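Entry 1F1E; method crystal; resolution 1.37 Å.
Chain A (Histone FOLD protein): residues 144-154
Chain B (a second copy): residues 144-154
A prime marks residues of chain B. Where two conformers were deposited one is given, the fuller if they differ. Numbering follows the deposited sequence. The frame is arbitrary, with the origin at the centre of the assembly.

Chain A, residues 144-154: ITYSMPKGGEL
Chain B 144-154: ITYSMPKGGEL

All four hydrogen bonds across the contact run backbone to backbone, and carbonyl oxygens crowd at its centre: Met148 O lies 3.2 Å from Met148′ O, two acceptors with no hydrogen bond between them, and Thr145 O lies 3.5 Å from Thr145′ O. An exact two-fold axis relates the copies, so every contact below occurs twice, and the stretches run antiparallel, with Tyr146 opposite Gly151′, Ser147 opposite Lys150′ (CA–CA 4.1 Å) and Met148 opposite Pro149′. In each chain a helix runs through Ser147, with Met148 N hydrogen-bonded to Ile144 O at 3.0 Å. Met148, a selenomethionine (chi1 m, chi2 m), leaves helical geometry at phi/psi -104/157, and Pro149 continues extended at -66/154. Lys150 (54/36), Gly151 (64/18) and Gly152 (81/11) then turn with positive phi; Gly152 N donates a hydrogen bond to Pro149 O at 2.9 Å and Glu153 N donates one to Lys150 O at 3.0 Å.

The last carbonyls of the helix accept from this turn in the partner. Lys150′ N donates to Ser147 O (2.8 Å, nearly straight at 172°), and Gly151′ N donates to Tyr146 O (2.8 Å, 135°). Pro149′ CA adds a CA-H...O contact to Ser147 O at 3.3 Å.

Tyr146 (chi1 t, chi2 -84°) buries the largest area. The CB of Tyr146 points away, but its end comes nearer and one ring face covers Gly151′ CA, which lies 3.6 Å from the Tyr146 ring centroid. A CB on Gly151′ would lie 2.2 Å from Tyr146 CZ, so glycine suits both the packing and the positive phi. Gly152 has its own constraint: a CB would clash with Ile144 CG2 at 2.1 Å. Thr145′ CG2 (chi1 m) packs 3.2 Å from Tyr146 CD2, while Pro149 CB meets Pro149′ CD at 4.2 Å. The CA-to-CB bond of Lys150 points away from the partner; the side chain is m, m, t, with chi4 -146°, its NZ hydrogen-bonded elsewhere in the structure. Together the stretches bury 642 Å².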

ATOM      1  N   ILE A 144     -11.006   1.115   5.618  1.00 11.27           N
ATOM      2  CA  ILE A 144     -10.431   0.372   4.500  1.00 10.04           C
ATOM      3  C   ILE A 144      -9.886   1.297   3.447  1.00  9.81           C
ATOM      4  O   ILE A 144      -8.754   1.099   3.016  1.00 10.34           O
ATOM      5  CB  ILE A 144     -11.495  -0.611   3.993  1.00 10.11           C
ATOM      6  CG1 ILE A 144     -11.791  -1.759   4.949  1.00  8.71           C
ATOM      7  CG2 ILE A 144     -11.113  -1.137   2.647  1.00 13.26           C
ATOM      8  CD1 ILE A 144     -13.058  -2.535   4.689  1.00 11.04           C
ATOM      9  N   THR A 145     -10.729   2.252   3.048  1.00 11.57           N
ATOM     10  CA  THR A 145     -10.316   3.084   1.914  1.00 11.33           C
ATOM     11  C   THR A 145      -9.089   3.897   2.279  1.00 11.58           C
ATOM     12  O   THR A 145      -8.166   4.036   1.488  1.00 11.79           O
ATOM     13  CB  THR A 145     -11.496   3.989   1.561  0.62 12.09           C
ATOM     14  OG1 THR A 145     -12.465   3.225   0.870  0.62 15.94           O
ATOM     15  CG2 THR A 145     -10.948   5.051   0.653  0.62 13.64           C
ATOM     16  N   TYR A 146      -9.094   4.430   3.498  1.00 12.51           N
ATOM     17  CA  TYR A 146      -8.036   5.321   3.920  1.00 14.28           C
ATOM     18  C   TYR A 146      -6.787   4.486   4.050  1.00 13.63           C
ATOM     19  O   TYR A 146      -5.747   4.762   3.469  1.00 14.12           O
ATOM     20  CB  TYR A 146      -8.437   5.988   5.223  1.00 16.86           C
ATOM     21  CG  TYR A 146      -7.489   7.035   5.695  1.00 17.61           C
ATOM     22  CD1 TYR A 146      -6.360   6.667   6.441  1.00 16.70           C
ATOM     23  CD2 TYR A 146      -7.683   8.400   5.462  1.00 20.11           C
ATOM     24  CE1 TYR A 146      -5.460   7.592   6.905  1.00 17.33           C
ATOM     25  CE2 TYR A 146      -6.788   9.341   5.895  1.00 20.52           C
ATOM     26  CZ  TYR A 146      -5.693   8.921   6.613  1.00 19.84           C
ATOM     27  OH  TYR A 146      -4.810   9.837   7.076  1.00 22.83           O
ATOM     28  N   SER A 147      -6.877   3.419   4.857  1.00 13.07           N
ATOM     29  CA  SER A 147      -5.669   2.742   5.213  1.00 14.45           C
ATOM     30  C   SER A 147      -5.012   1.862   4.156  1.00 12.70           C
ATOM     31  O   SER A 147      -3.809   1.625   4.264  1.00 12.23           O
ATOM     32  CB  SER A 147      -5.892   1.958   6.501  1.00 17.24           C
ATOM     33  OG  SER A 147      -6.682   0.836   6.269  1.00 18.32           O
HETATM   34  N   MSE A 148      -5.727   1.378   3.171  1.00 11.63           N
HETATM   35  CA  MSE A 148      -5.188   0.438   2.215  1.00 10.95           C
HETATM   36  C   MSE A 148      -4.879   1.126   0.880  1.00  9.34           C
HETATM   37  O   MSE A 148      -5.469   2.137   0.503  1.00  9.48           O
HETATM   38  CB  MSE A 148      -6.196  -0.719   2.016  0.51 11.36           C
HETATM   39  CG  MSE A 148      -6.314  -1.684   3.157  0.51 11.73           C
HETATM   40 SE   MSE A 148      -4.933  -2.845   3.429  0.51 14.32          SE
HETATM   41  CE  MSE A 148      -4.499  -2.241   5.093  0.51 19.53           C
ATOM     42  N   PRO A 149      -3.996   0.561   0.098  1.00  9.33           N
ATOM     43  CA  PRO A 149      -3.779   1.059  -1.256  1.00  9.22           C
ATOM     44  C   PRO A 149      -5.029   0.813  -2.090  1.00  8.87           C
ATOM     45  O   PRO A 149      -5.768  -0.115  -1.875  1.00  8.74           O
ATOM     46  CB  PRO A 149      -2.615   0.186  -1.717  0.52  9.97           C
ATOM     47  CG  PRO A 149      -2.796  -1.072  -0.915  0.52 10.21           C
ATOM     48  CD  PRO A 149      -3.172  -0.611   0.457  0.52 10.48           C
ATOM     49  N   LYS A 150      -5.196   1.638  -3.093  1.00  9.30           N
ATOM     50  CA  LYS A 150      -6.289   1.479  -4.071  1.00  9.27           C
ATOM     51  C   LYS A 150      -7.620   1.396  -3.344  1.00  8.17           C
ATOM     52  O   LYS A 150      -8.521   0.671  -3.774  1.00  9.73           O
ATOM     53  CB  LYS A 150      -6.026   0.305  -5.022  1.00 11.18           C
ATOM     54  CG  LYS A 150      -4.866   0.603  -5.928  1.00 14.95           C
ATOM     55  CD  LYS A 150      -5.207   1.649  -6.995  1.00 20.43           C
ATOM     56  CE  LYS A 150      -3.865   1.614  -7.778  1.00 22.79           C
ATOM     57  NZ  LYS A 150      -3.661   2.948  -8.241  1.00 29.65           N
ATOM     58  N   GLY A 151      -7.754   2.153  -2.270  1.00  8.10           N
ATOM     59  CA  GLY A 151      -8.995   2.248  -1.542  1.00  8.88           C
ATOM     60  C   GLY A 151      -9.416   0.951  -0.924  1.00  8.30           C
ATOM     61  O   GLY A 151     -10.556   0.723  -0.583  1.00 12.04           O
ATOM     62  N   GLY A 152      -8.507   0.012  -0.791  1.00  9.06           N
ATOM     63  CA  GLY A 152      -8.879  -1.289  -0.241  1.00 10.75           C
ATOM     64  C   GLY A 152      -9.508  -2.168  -1.273  1.00  9.95           C
ATOM     65  O   GLY A 152     -10.013  -3.202  -0.837  1.00 12.54           O
ATOM     66  N   GLU A 153      -9.485  -1.849  -2.537  1.00 10.27           N
ATOM     67  CA  GLU A 153      -9.992  -2.748  -3.559  1.00 11.27           C
ATOM     68  C   GLU A 153      -8.949  -3.770  -3.939  1.00 11.20           C
ATOM     69  O   GLU A 153      -8.324  -3.748  -4.981  1.00 13.54           O
ATOM     70  CB  GLU A 153     -10.493  -1.864  -4.717  1.00 11.33           C
ATOM     71  CG  GLU A 153     -11.627  -0.999  -4.233  1.00 10.97           C
ATOM     72  CD  GLU A 153     -12.568  -0.472  -5.298  1.00 11.53           C
ATOM     73  OE1 GLU A 153     -12.082  -0.282  -6.457  1.00 14.27           O
ATOM     74  OE2 GLU A 153     -13.756  -0.263  -4.969  1.00 11.16           O
ATOM     75  N   LEU A 154      -8.733  -4.638  -2.971  1.00 12.60           N
ATOM     76  CA  LEU A 154      -7.646  -5.587  -2.958  1.00 12.61           C
ATOM     77  C   LEU A 154      -8.020  -6.949  -3.524  1.00 13.25           C
ATOM     78  O   LEU A 154      -9.240  -7.121  -3.768  1.00 13.38           O
ATOM     79  CB  LEU A 154      -7.139  -5.824  -1.510  1.00 12.62           C
ATOM     80  CG  LEU A 154      -6.743  -4.643  -0.710  1.00 11.20           C
ATOM     81  CD1 LEU A 154      -6.307  -5.075   0.714  1.00 14.85           C
ATOM     82  CD2 LEU A 154      -5.659  -3.785  -1.400  1.00 14.25           C
ATOM     83  OXT LEU A 154      -7.059  -7.748  -3.707  1.00 16.58           O
TER
ATOM     84  N   ILE B 144      -4.916  10.961  -3.105  1.00 11.27           N
ATOM     85  CA  ILE B 144      -3.847  10.456  -2.246  1.00 10.04           C
ATOM     86  C   ILE B 144      -4.380   9.523  -1.195  1.00  9.81           C
ATOM     87  O   ILE B 144      -3.824   8.441  -1.030  1.00 10.34           O
ATOM     88  CB  ILE B 144      -3.081  11.666  -1.693  1.00 10.11           C
ATOM     89  CG1 ILE B 144      -2.255  12.412  -2.732  1.00  8.71           C
ATOM     90  CG2 ILE B 144      -2.221  11.250  -0.542  1.00 13.26           C
ATOM     91  CD1 ILE B 144      -1.786  13.792  -2.346  1.00 11.04           C
ATOM     92  N   THR B 145      -5.417   9.994  -0.499  1.00 11.57           N
ATOM     93  CA  THR B 145      -5.879   9.199   0.642  1.00 11.33           C
ATOM     94  C   THR B 145      -6.415   7.862   0.168  1.00 11.58           C
ATOM     95  O   THR B 145      -6.160   6.829   0.773  1.00 11.79           O
ATOM     96  CB  THR B 145      -6.963  10.011   1.352  0.62 12.09           C
ATOM     97  OG1 THR B 145      -6.343  11.040   2.099  0.62 15.94           O
ATOM     98  CG2 THR B 145      -7.653   9.057   2.283  0.62 13.64           C
ATOM     99  N   TYR B 146      -7.162   7.899  -0.932  1.00 12.51           N
ATOM    100  CA  TYR B 146      -7.825   6.709  -1.417  1.00 14.28           C
ATOM    101  C   TYR B 146      -6.748   5.779  -1.913  1.00 13.63           C
ATOM    102  O   TYR B 146      -6.635   4.629  -1.514  1.00 14.12           O
ATOM    103  CB  TYR B 146      -8.815   7.097  -2.500  1.00 16.86           C
ATOM    104  CG  TYR B 146      -9.664   5.975  -2.988  1.00 17.61           C
ATOM    105  CD1 TYR B 146      -9.180   5.119  -3.989  1.00 16.70           C
ATOM    106  CD2 TYR B 146     -10.960   5.740  -2.520  1.00 20.11           C
ATOM    107  CE1 TYR B 146      -9.924   4.075  -4.477  1.00 17.33           C
ATOM    108  CE2 TYR B 146     -11.714   4.691  -2.974  1.00 20.52           C
ATOM    109  CZ  TYR B 146     -11.184   3.879  -3.949  1.00 19.84           C
ATOM    110  OH  TYR B 146     -11.923   2.854  -4.435  1.00 22.83           O
ATOM    111  N   SER B 147      -5.917   6.285  -2.838  1.00 13.07           N
ATOM    112  CA  SER B 147      -5.044   5.383  -3.522  1.00 14.45           C
ATOM    113  C   SER B 147      -3.838   4.850  -2.759  1.00 12.70           C
ATOM    114  O   SER B 147      -3.333   3.793  -3.137  1.00 12.23           O
ATOM    115  CB  SER B 147      -4.611   6.008  -4.843  1.00 17.24           C
ATOM    116  OG  SER B 147      -3.699   7.038  -4.631  1.00 18.32           O
HETATM  117  N   MSE B 148      -3.363   5.516  -1.736  1.00 11.63           N
HETATM  118  CA  MSE B 148      -2.149   5.126  -1.057  1.00 10.95           C
HETATM  119  C   MSE B 148      -2.461   4.440   0.278  1.00  9.34           C
HETATM  120  O   MSE B 148      -3.492   4.659   0.911  1.00  9.48           O
HETATM  121  CB  MSE B 148      -1.264   6.377  -0.838  0.51 11.36           C
HETATM  122  CG  MSE B 148      -0.604   6.931  -2.065  0.51 11.73           C
HETATM  123 SE   MSE B 148       0.788   5.989  -2.775  0.51 14.32          SE
HETATM  124  CE  MSE B 148      -0.005   5.657  -4.382  0.51 19.53           C
ATOM    125  N   PRO B 149      -1.550   3.645   0.777  1.00  9.33           N
ATOM    126  CA  PRO B 149      -1.700   3.097   2.121  1.00  9.22           C
ATOM    127  C   PRO B 149      -1.615   4.226   3.139  1.00  8.87           C
ATOM    128  O   PRO B 149      -0.963   5.219   2.938  1.00  8.74           O
ATOM    129  CB  PRO B 149      -0.491   2.170   2.207  0.52  9.97           C
ATOM    130  CG  PRO B 149       0.498   2.815   1.278  0.52 10.21           C
ATOM    131  CD  PRO B 149      -0.304   3.247   0.092  0.52 10.48           C
ATOM    132  N   LYS B 150      -2.241   4.003   4.267  1.00  9.30           N
ATOM    133  CA  LYS B 150      -2.171   4.937   5.406  1.00  9.27           C
ATOM    134  C   LYS B 150      -2.568   6.331   4.953  1.00  8.17           C
ATOM    135  O   LYS B 150      -2.021   7.324   5.438  1.00  9.73           O
ATOM    136  CB  LYS B 150      -0.805   4.876   6.100  1.00 11.18           C
ATOM    137  CG  LYS B 150      -0.618   3.556   6.794  1.00 14.95           C
ATOM    138  CD  LYS B 150      -1.485   3.426   8.051  1.00 20.43           C
ATOM    139  CE  LYS B 150      -0.961   2.046   8.540  1.00 22.79           C
ATOM    140  NZ  LYS B 150      -2.083   1.409   9.148  1.00 29.65           N
ATOM    141  N   GLY B 151      -3.531   6.406   4.051  1.00  8.10           N
ATOM    142  CA  GLY B 151      -4.075   7.664   3.605  1.00  8.88           C
ATOM    143  C   GLY B 151      -3.072   8.520   2.895  1.00  8.30           C
ATOM    144  O   GLY B 151      -3.208   9.716   2.756  1.00 12.04           O
ATOM    145  N   GLY B 152      -1.981   7.942   2.446  1.00  9.06           N
ATOM    146  CA  GLY B 152      -0.950   8.743   1.792  1.00 10.75           C
ATOM    147  C   GLY B 152      -0.070   9.432   2.784  1.00  9.95           C
ATOM    148  O   GLY B 152       0.698  10.267   2.308  1.00 12.54           O
ATOM    149  N   GLU B 153      -0.117   9.132   4.053  1.00 10.27           N
ATOM    150  CA  GLU B 153       0.810   9.712   5.008  1.00 11.27           C
ATOM    151  C   GLU B 153       2.115   8.953   5.017  1.00 11.20           C
ATOM    152  O   GLU B 153       2.455   8.199   5.907  1.00 13.54           O
ATOM    153  CB  GLU B 153       0.075   9.765   6.361  1.00 11.33           C
ATOM    154  CG  GLU B 153      -1.124  10.670   6.245  1.00 10.97           C
ATOM    155  CD  GLU B 153      -1.648  11.254   7.542  1.00 11.53           C
ATOM    156  OE1 GLU B 153      -1.478  10.566   8.597  1.00 14.27           O
ATOM    157  OE2 GLU B 153      -2.208  12.371   7.489  1.00 11.16           O
ATOM    158  N   LEU B 154       2.800   9.137   3.907  1.00 12.60           N
ATOM    159  CA  LEU B 154       3.970   8.375   3.538  1.00 12.61           C
ATOM    160  C   LEU B 154       5.278   9.028   3.957  1.00 13.25           C
ATOM    161  O   LEU B 154       5.185  10.197   4.408  1.00 13.38           O
ATOM    162  CB  LEU B 154       4.035   8.179   2.000  1.00 12.62           C
ATOM    163  CG  LEU B 154       2.856   7.591   1.323  1.00 11.20           C
ATOM    164  CD1 LEU B 154       3.095   7.512  -0.207  1.00 14.85           C
ATOM    165  CD2 LEU B 154       2.450   6.218   1.907  1.00 14.25           C
ATOM    166  OXT LEU B 154       6.312   8.315   3.825  1.00 16.58           O
TER